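Local coordinates for ethanolamine utilization protein EutL (Clostridium perfringens E str. JGS1987, PDB 4TLH), which forms trimeric tandem-domain shell tiles of the bacterial microcompartment that encloses ethanolamine breakdown, and probably helps control passage of small molecules across that shell, at the interface of chains A and B. Residues are numbered along the deposited sequence; one frame, centred on the assembly and turned at random. Chains: chain A/B, Ethanolamine utilization protein EutL.

The interface of chains A and B. Residues chain A 120, 153, 182, 184; chain B 76-78.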
# COMPACT_ATOMS: atom_id res chain seq x y z
N SER A 120 -3.61 21.46 4.52
CA SER A 120 -3.90 20.28 3.71
C SER A 120 -2.73 19.94 2.80
O SER A 120 -2.75 18.95 2.07
CB SER A 120 -5.16 20.50 2.88
OG SER A 120 -5.05 21.67 2.10
N PRO A 153 4.02 15.89 -0.49
CA PRO A 153 3.16 15.05 -1.33
C PRO A 153 3.73 14.95 -2.73
O PRO A 153 4.59 15.77 -3.08
CB PRO A 153 1.80 15.76 -1.29
CG PRO A 153 1.85 16.59 -0.05
CD PRO A 153 3.27 17.00 0.13
N THR A 182 2.84 6.18 2.90
CA THR A 182 1.98 7.27 3.36
C THR A 182 1.50 8.18 2.22
O THR A 182 0.80 9.15 2.47
CB THR A 182 2.70 8.15 4.37
OG1 THR A 182 3.88 8.68 3.75
CG2 THR A 182 3.05 7.37 5.67
N PHE A 184 3.42 9.99 0.20
CA PHE A 184 4.33 11.12 0.09
C PHE A 184 5.47 10.73 -0.85
O PHE A 184 5.45 9.66 -1.48
CB PHE A 184 4.84 11.52 1.48
CG PHE A 184 3.89 12.39 2.25
CD1 PHE A 184 2.74 11.87 2.81
CD2 PHE A 184 4.15 13.72 2.41
CE1 PHE A 184 1.87 12.69 3.50
CE2 PHE A 184 3.29 14.54 3.10
CZ PHE A 184 2.15 14.02 3.64
N SER B 76 -4.61 12.08 2.11
CA SER B 76 -4.42 12.84 3.33
C SER B 76 -4.03 14.28 3.06
O SER B 76 -4.06 15.10 3.96
CB SER B 76 -3.35 12.20 4.22
OG SER B 76 -2.08 12.29 3.61
N THR B 77 -3.67 14.56 1.82
CA THR B 77 -3.34 15.91 1.39
C THR B 77 -4.12 16.29 0.13
O THR B 77 -4.67 15.45 -0.57
CB THR B 77 -1.84 16.07 1.14
OG1 THR B 77 -1.44 15.26 0.04
CG2 THR B 77 -1.03 15.70 2.38
N LYS B 78 -4.13 17.59 -0.13
CA LYS B 78 -5.02 18.21 -1.10
C LYS B 78 -4.74 17.80 -2.54
O LYS B 78 -5.68 17.57 -3.31
CB LYS B 78 -4.92 19.73 -0.96
CG LYS B 78 -5.91 20.52 -1.79
CD LYS B 78 -5.61 22.02 -1.68
CE LYS B 78 -6.61 22.84 -2.47
NZ LYS B 78 -8.01 22.55 -2.04
O HOH W 1 -0.99 9.96 4.30
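B:Lys78 and A:Ser120 meet through their backbones: the amide N of B:Lys78 donates a hydrogen bond of 2.9 Å to the carbonyl O of A:Ser120. Being a main-chain bond, it asks little of either side chain, and a small side chain such as serine probably suits so close an approach of the two loops. The side chain of A:Ser120 adds its CB, which packs 3.9 Å from CB of B:Lys78. Its hydroxyl OG lies beside CB and CD of the lysine, whose side chain is poorly ordered.

Apolar contacts centre on B:Thr77, whose two branches are shared between neighbours on chain A. Its OG1 sits between the backbone N and the carbonyl carbon (chi1 65°) and its CG2 anti to the carbonyl carbon, which turns the hydroxyl towards A:Pro153 and the methyl towards A:Phe184. The methyl CG2 reaches the far end of the A:Phe184 ring, 3.8 Å from CZ, and also lies 3.9 Å from CG of A:Pro153. The hydroxyl OG1 instead lies against the pyrrolidine, 3.5 Å from CB of A:Pro153, a van der Waals contact. A beta-branched residue suits this place, since one short side chain touches both rings. Proline, sitting just before helix 154-167, offers a rigid apolar surface, and phenylalanine is long enough to bring its far edge to the partner loop.

This patch is a part of a contact between like subunits within the trimer, where different surfaces of the two copies meet. A water-mediated link joins the two chains as well. Water 1 bridges the carbonyl O of A:Thr182 and the hydroxyl of B:Ser76, groups too far apart for a direct bond. OG of B:Ser76, placed between the backbone N and the carbonyl carbon (chi1 67°), lies 2.7 Å from water 1 and 4.0 Å from CE1 of A:Phe184.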